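Local coordinates for protein beta-phenylalanine aminotransferase (Variovorax paradoxus, PDB 4AO9) that transfers the amino group of beta-phenylalanine to a keto acid, using pyridoxal-5'-phosphate as its cofactor, at residues Leu354-Leu358 against Ile432-Val436; Ser376-Ala380 against Arg418-Leu423; Ala40-Ser44 against Asp83-His87. All coordinates share one frame; numbering follows the deposited sequence.

Contacts 1 and 2 are neighbours in one layered unit of this class-III aminotransferase, with centres about 11 Å apart. In contact 2, Ser376-Ala380 pairs with Arg418-Leu423 in a small antiparallel sheet. In contact 1, helices 341-365 and 429-445 pack together against that sheet. Leu354 and Leu358 touch Met378, and Tyr435 touches Val421. Contact 2 lies close to the cofactor: the side chain of Arg418 is about 6 Å from bound pyridoxal-5'-phosphate. Contact 3 is separate. It joins helix 42-51 to a hairpin, and its centre is about 27 Å from that of contact 1 and about 24 Å from that of contact 2.

Contact 1: residues Leu354-Leu358 against Ile432-Val436; sequences LRARL and IDRYV
Val436 fits between Leu354 and Arg357 where two nearly parallel helices, 341-365 and 429-445, lie beside each other on a small antiparallel sheet. The axes of the short segments approach to 10.7 Å and cross at -23°. Val436 CG2 presses tightly on Leu354 CD1, at 3.4 Å. The same methyl sits over the centre of one face of the Arg357 guanidinium. Leu354 CD1 also meets Ile432 CG2, at 3.7 Å. Leu354 holds CG anti to its backbone N (chi1 169°), which lets CD1 touch both Val436 and Ile432.

At the margin, Arg357 forms a salt bridge with Asp433. NH1 and NH2 both donate to the single oxygen OD1, each at 3.0 Å. OD1 lies near the guanidinium plane, but the carboxylate plane is turned 68° from it. The bend of the arginine chain at chi3 brings the group across Val436 to this acid. The flat group thus has an apolar neighbour on a face and a charged one at its edge.

Towards the sheet, Leu358 and Tyr435 close the contact. Both also touch Phe371 of strand 370-374, and the Tyr435 ring meets Phe92. Leu354 and Leu358 rest on Met378 of the next strand. Leu358 crosses Tyr435 at about a right angle, with CD1 3.9 Å from ring atom CE1.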
# COMPACT_ATOMS: atom_id res chain seq x y z
N LEU A 354 12.02 -2.59 -31.51
CA LEU A 354 12.39 -3.90 -31.00
C LEU A 354 11.31 -4.95 -31.26
O LEU A 354 11.60 -6.05 -31.74
CB LEU A 354 12.74 -3.83 -29.50
CG LEU A 354 12.91 -5.14 -28.72
CD1 LEU A 354 14.02 -6.02 -29.30
CD2 LEU A 354 13.18 -4.86 -27.25
N ARG A 355 10.05 -4.60 -30.97
CA ARG A 355 8.96 -5.55 -31.14
C ARG A 355 8.83 -5.98 -32.61
O ARG A 355 8.60 -7.16 -32.89
CB ARG A 355 7.63 -5.02 -30.60
CG ARG A 355 6.64 -6.14 -30.32
CD ARG A 355 5.29 -5.65 -29.77
NE ARG A 355 4.44 -5.07 -30.81
CZ ARG A 355 4.25 -3.77 -31.00
NH1 ARG A 355 4.84 -2.87 -30.21
NH2 ARG A 355 3.47 -3.36 -31.98
N ALA A 356 8.98 -5.03 -33.52
CA ALA A 356 8.92 -5.33 -34.95
C ALA A 356 10.06 -6.25 -35.37
O ALA A 356 9.84 -7.20 -36.12
CB ALA A 356 8.91 -4.05 -35.77
N ARG A 357 11.27 -5.98 -34.87
CA ARG A 357 12.43 -6.84 -35.16
C ARG A 357 12.16 -8.26 -34.68
O ARG A 357 12.42 -9.23 -35.40
CB ARG A 357 13.70 -6.31 -34.51
CG ARG A 357 14.35 -5.14 -35.24
CD ARG A 357 15.47 -4.54 -34.39
NE ARG A 357 16.64 -5.41 -34.28
CZ ARG A 357 17.68 -5.18 -33.49
NH1 ARG A 357 17.72 -4.10 -32.71
NH2 ARG A 357 18.70 -6.02 -33.48
N LEU A 358 11.64 -8.40 -33.47
CA LEU A 358 11.37 -9.72 -32.91
C LEU A 358 10.29 -10.47 -33.66
O LEU A 358 10.43 -11.66 -33.92
CB LEU A 358 10.99 -9.60 -31.43
CG LEU A 358 12.11 -9.15 -30.49
CD1 LEU A 358 11.49 -8.74 -29.15
CD2 LEU A 358 13.16 -10.25 -30.31
N ILE A 432 19.81 -4.08 -26.38
CA ILE A 432 18.64 -4.48 -27.15
C ILE A 432 19.04 -5.45 -28.28
O ILE A 432 18.37 -6.45 -28.50
CB ILE A 432 17.84 -3.25 -27.63
CG1 ILE A 432 17.20 -2.56 -26.40
CG2 ILE A 432 16.79 -3.66 -28.66
CD1 ILE A 432 16.51 -1.24 -26.69
N ASP A 433 20.16 -5.16 -28.94
CA ASP A 433 20.69 -6.08 -29.96
C ASP A 433 20.93 -7.47 -29.38
O ASP A 433 20.65 -8.47 -30.03
CB ASP A 433 22.01 -5.55 -30.55
CG ASP A 433 21.80 -4.39 -31.51
OD1 ASP A 433 20.69 -4.22 -32.04
OD2 ASP A 433 22.78 -3.64 -31.74
N ARG A 434 21.45 -7.51 -28.15
CA ARG A 434 21.70 -8.78 -27.47
C ARG A 434 20.42 -9.55 -27.18
O ARG A 434 20.41 -10.78 -27.28
CB ARG A 434 22.52 -8.59 -26.19
CG ARG A 434 23.98 -8.25 -26.47
CD ARG A 434 24.91 -8.64 -25.31
NE ARG A 434 24.52 -7.98 -24.07
CZ ARG A 434 24.76 -6.70 -23.78
NH1 ARG A 434 25.39 -5.91 -24.65
NH2 ARG A 434 24.35 -6.21 -22.62
N TYR A 435 19.34 -8.84 -26.82
CA TYR A 435 18.05 -9.50 -26.65
C TYR A 435 17.59 -10.18 -27.95
O TYR A 435 17.22 -11.36 -27.93
CB TYR A 435 16.97 -8.56 -26.07
CG TYR A 435 15.73 -9.35 -25.67
CD1 TYR A 435 14.73 -9.63 -26.61
CD2 TYR A 435 15.56 -9.84 -24.37
CE1 TYR A 435 13.62 -10.38 -26.28
CE2 TYR A 435 14.44 -10.60 -24.03
CZ TYR A 435 13.47 -10.86 -24.99
OH TYR A 435 12.37 -11.62 -24.70
N VAL A 436 17.65 -9.45 -29.05
CA VAL A 436 17.24 -9.97 -30.36
C VAL A 436 18.09 -11.19 -30.74
O VAL A 436 17.57 -12.21 -31.16
CB VAL A 436 17.30 -8.90 -31.46
CG1 VAL A 436 16.95 -9.48 -32.82
CG2 VAL A 436 16.36 -7.75 -31.13

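Contact 2: residues Ser376-Ala380 against Arg418-Leu423; sequences SLMNA and RGFVVL
The Phe420 ring and the Asn379 amide lie almost parallel, with planes 11° apart, although the two side chains cross at about a right angle. Asn379 OD1 reaches Phe420 CB at 3.5 Å. The ring turns its edge to Met378 O and to Leu377 CB. One ring face carries Val422 CG2 over its centre, 3.5 Å above the plane. Water 1 lies over the opposite face, offset toward the rim. This water sits 2.7 Å from Asn379 OD1 and accepts a hydrogen bond from Arg418 NE, so it lies between the two side chains. Leu377 runs beside Val422 and points the same way, CD2 to CG1 at 3.9 Å.

Leu377, Asn379, Phe420 and Val422 share one face of an antiparallel strand pair, 377-380 with 420-422, in a small antiparallel sheet whose third strand is 370-374. Met378 and Val421 form its hydrogen-bonded pair and turn to the other face. Val421 N donates to Met378 O at 2.7 Å, and Met378 N donates back to Val421 O. On that face Met378 CG stands between its backbone N and carbonyl carbon (chi1 60°), where it meets Val421 CB at 3.7 Å. Beyond Met378 lie Leu354 and Arg355 of helix 341-365.

Gly419 adjoins Asn379 at the end of the pair. Its backbone angles call for glycine, and a CB would also crowd Ala380 O and Asn379 ND2. That ND2 donates to Ala380 O at 3.0 Å, an oxygen that also accepts from Arg401 NH2.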
# COMPACT_ATOMS: atom_id res chain seq x y z
N SER A 376 7.24 0.49 -25.17
CA SER A 376 8.35 -0.07 -24.39
C SER A 376 7.99 -1.32 -23.58
O SER A 376 8.81 -1.82 -22.80
CB SER A 376 8.93 1.01 -23.46
OG SER A 376 7.90 1.54 -22.63
N LEU A 377 6.78 -1.84 -23.79
CA LEU A 377 6.28 -3.03 -23.10
C LEU A 377 5.84 -4.09 -24.10
O LEU A 377 5.04 -3.82 -24.99
CB LEU A 377 5.09 -2.68 -22.20
CG LEU A 377 5.30 -1.54 -21.19
CD1 LEU A 377 3.99 -1.29 -20.43
CD2 LEU A 377 6.45 -1.86 -20.25
N MET A 378 6.36 -5.30 -23.95
CA MET A 378 5.94 -6.40 -24.83
C MET A 378 6.00 -7.73 -24.10
O MET A 378 6.56 -7.82 -23.01
CB MET A 378 6.78 -6.44 -26.12
CG MET A 378 8.25 -6.64 -25.87
SD MET A 378 9.31 -6.16 -27.24
CE MET A 378 9.38 -4.39 -26.99
N ASN A 379 5.43 -8.77 -24.69
CA ASN A 379 5.38 -10.08 -24.05
C ASN A 379 5.50 -11.19 -25.09
O ASN A 379 4.78 -11.17 -26.09
CB ASN A 379 4.06 -10.23 -23.27
CG ASN A 379 4.17 -11.13 -22.04
OD1 ASN A 379 3.90 -10.68 -20.92
ND2 ASN A 379 4.52 -12.40 -22.23
N ALA A 380 6.40 -12.14 -24.83
CA ALA A 380 6.56 -13.33 -25.67
C ALA A 380 5.36 -14.26 -25.47
O ALA A 380 4.91 -14.47 -24.34
CB ALA A 380 7.84 -14.06 -25.31
N ARG A 418 7.17 -15.01 -17.09
CA ARG A 418 5.98 -14.94 -17.95
C ARG A 418 6.26 -14.41 -19.36
O ARG A 418 5.34 -14.36 -20.16
CB ARG A 418 4.82 -14.20 -17.26
CG ARG A 418 4.93 -12.68 -17.20
CD ARG A 418 3.86 -12.10 -16.25
NE ARG A 418 3.75 -10.65 -16.38
CZ ARG A 418 3.26 -9.84 -15.44
NH1 ARG A 418 2.84 -10.33 -14.27
NH2 ARG A 418 3.21 -8.53 -15.66
N GLY A 419 7.50 -14.01 -19.64
CA GLY A 419 7.88 -13.54 -20.98
C GLY A 419 7.65 -12.05 -21.20
O GLY A 419 7.75 -11.56 -22.32
N PHE A 420 7.34 -11.34 -20.12
CA PHE A 420 7.14 -9.88 -20.12
C PHE A 420 8.48 -9.16 -20.25
O PHE A 420 9.38 -9.39 -19.44
CB PHE A 420 6.44 -9.51 -18.81
CG PHE A 420 6.01 -8.06 -18.68
CD1 PHE A 420 5.65 -7.27 -19.78
CD2 PHE A 420 5.89 -7.51 -17.40
CE1 PHE A 420 5.21 -5.94 -19.59
CE2 PHE A 420 5.43 -6.19 -17.21
CZ PHE A 420 5.10 -5.40 -18.30
N VAL A 421 8.61 -8.33 -21.28
CA VAL A 421 9.82 -7.57 -21.57
C VAL A 421 9.54 -6.09 -21.37
O VAL A 421 8.55 -5.57 -21.90
CB VAL A 421 10.27 -7.82 -23.03
CG1 VAL A 421 11.41 -6.88 -23.43
CG2 VAL A 421 10.67 -9.27 -23.21
N VAL A 422 10.40 -5.43 -20.60
CA VAL A 422 10.16 -4.05 -20.18
C VAL A 422 11.42 -3.25 -20.42
O VAL A 422 12.46 -3.55 -19.82
CB VAL A 422 9.81 -3.99 -18.66
CG1 VAL A 422 9.64 -2.56 -18.17
CG2 VAL A 422 8.56 -4.81 -18.34
N LEU A 423 11.35 -2.23 -21.26
CA LEU A 423 12.49 -1.34 -21.46
C LEU A 423 12.58 -0.33 -20.33
O LEU A 423 11.57 0.13 -19.78
CB LEU A 423 12.42 -0.64 -22.82
CG LEU A 423 13.00 -1.34 -24.06
CD1 LEU A 423 13.03 -2.89 -24.01
CD2 LEU A 423 12.38 -0.82 -25.33
O HOH W 1 3.02 -9.19 -18.86

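Contact 3: residues Ala40-Ser44 against Asp83-His87; sequences ANPAS and DADGH
Asp85 sends its carboxylate from a hairpin turn to the start of helix 42-51, where Asn41 holds the N-cap position but makes no capping bond with its side chain. Two backbone N-H groups of the first turn point at the acid. Ala43 N donates to the syn lone pair of Asp85 OD1 at 2.9 Å. Ser44 N donates to OD2 at 3.0 Å, also on the syn side but 18° out of the carboxylate plane. The positive end of the helix is likely to favour the charged acid here. Pro42 CD and Ala43 CB crowd against OD1.

The hairpin joins strands 80-83 and 88-91 through a type I turn from Asp83 to Gly86. Gly86, the last residue of the turn, is the glycine of a G1 bulge, and its backbone angles call for glycine. Asp85 is in the turn, with CG anti to its carbonyl carbon (chi1 -70°), and this aims the acid at the helix.

Water 2 ties the two sides together. It donates to Asp85 OD2 and to Asn41 OD1, and accepts from Ser44 OG at 2.6 Å. Ser44 OG is also bonded to Thr72 N, and Asn41 ND2 to Phe37 O. With an alanine in place of Asp85, the N-H groups of Ala43 and Ser44 would probably lose their acceptors, and water 2 one of its partners.

Asp83 organises the hairpin from within. Its OD1 accepts from His87 N, and its OD2 is shared with Tyr89 OH. The His87 ring directs its edge at Ala40 O and Asn41 OD1, which lie near the ring plane. His87 ND1 donates to the syn lone pair of Asp83 OD2 at 2.8 Å.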
# COMPACT_ATOMS: atom_id res chain seq x y z
N ALA A 40 24.55 -23.93 -11.20
CA ALA A 40 25.22 -22.65 -11.41
C ALA A 40 24.91 -21.61 -10.34
O ALA A 40 25.60 -20.60 -10.25
CB ALA A 40 24.85 -22.09 -12.78
N ASN A 41 23.89 -21.88 -9.52
CA ASN A 41 23.40 -20.89 -8.54
C ASN A 41 23.28 -21.41 -7.10
O ASN A 41 22.22 -21.29 -6.47
CB ASN A 41 22.09 -20.27 -9.05
CG ASN A 41 22.31 -19.45 -10.29
OD1 ASN A 41 22.85 -18.35 -10.22
ND2 ASN A 41 21.94 -20.00 -11.45
N PRO A 42 24.39 -21.95 -6.55
CA PRO A 42 24.28 -22.50 -5.19
C PRO A 42 24.01 -21.48 -4.09
O PRO A 42 23.33 -21.81 -3.10
CB PRO A 42 25.65 -23.17 -4.97
CG PRO A 42 26.56 -22.54 -5.96
CD PRO A 42 25.71 -22.22 -7.15
N ALA A 43 24.53 -20.27 -4.23
CA ALA A 43 24.28 -19.23 -3.24
C ALA A 43 22.80 -18.84 -3.24
O ALA A 43 22.20 -18.69 -2.17
CB ALA A 43 25.17 -18.02 -3.48
N SER A 44 22.19 -18.73 -4.43
CA SER A 44 20.75 -18.46 -4.47
C SER A 44 19.95 -19.61 -3.89
O SER A 44 18.93 -19.40 -3.23
CB SER A 44 20.27 -18.12 -5.88
OG SER A 44 20.54 -16.76 -6.18
N ASP A 83 23.17 -11.44 -9.57
CA ASP A 83 22.62 -12.37 -8.59
C ASP A 83 23.60 -12.73 -7.46
O ASP A 83 24.76 -12.27 -7.45
CB ASP A 83 22.02 -13.62 -9.28
CG ASP A 83 23.06 -14.49 -9.96
OD1 ASP A 83 24.25 -14.45 -9.57
OD2 ASP A 83 22.68 -15.26 -10.86
N ALA A 84 23.14 -13.54 -6.51
CA ALA A 84 23.93 -13.91 -5.34
C ALA A 84 25.18 -14.72 -5.70
O ALA A 84 26.13 -14.75 -4.92
CB ALA A 84 23.07 -14.66 -4.35
N ASP A 85 25.18 -15.34 -6.87
CA ASP A 85 26.34 -16.09 -7.34
C ASP A 85 27.24 -15.29 -8.28
O ASP A 85 28.21 -15.82 -8.83
CB ASP A 85 25.88 -17.40 -7.98
CG ASP A 85 25.33 -18.36 -6.95
OD1 ASP A 85 26.14 -19.12 -6.37
OD2 ASP A 85 24.11 -18.32 -6.69
N GLY A 86 26.94 -14.01 -8.44
CA GLY A 86 27.80 -13.09 -9.17
C GLY A 86 27.58 -12.97 -10.65
O GLY A 86 28.33 -12.28 -11.33
N HIS A 87 26.55 -13.64 -11.18
CA HIS A 87 26.21 -13.49 -12.59
C HIS A 87 25.68 -12.09 -12.85
O HIS A 87 24.85 -11.58 -12.09
CB HIS A 87 25.13 -14.49 -13.02
CG HIS A 87 25.49 -15.91 -12.78
ND1 HIS A 87 24.81 -16.71 -11.89
CD2 HIS A 87 26.46 -16.70 -13.31
CE1 HIS A 87 25.34 -17.92 -11.88
NE2 HIS A 87 26.34 -17.94 -12.74
O HOH W 2 22.47 -16.71 -7.98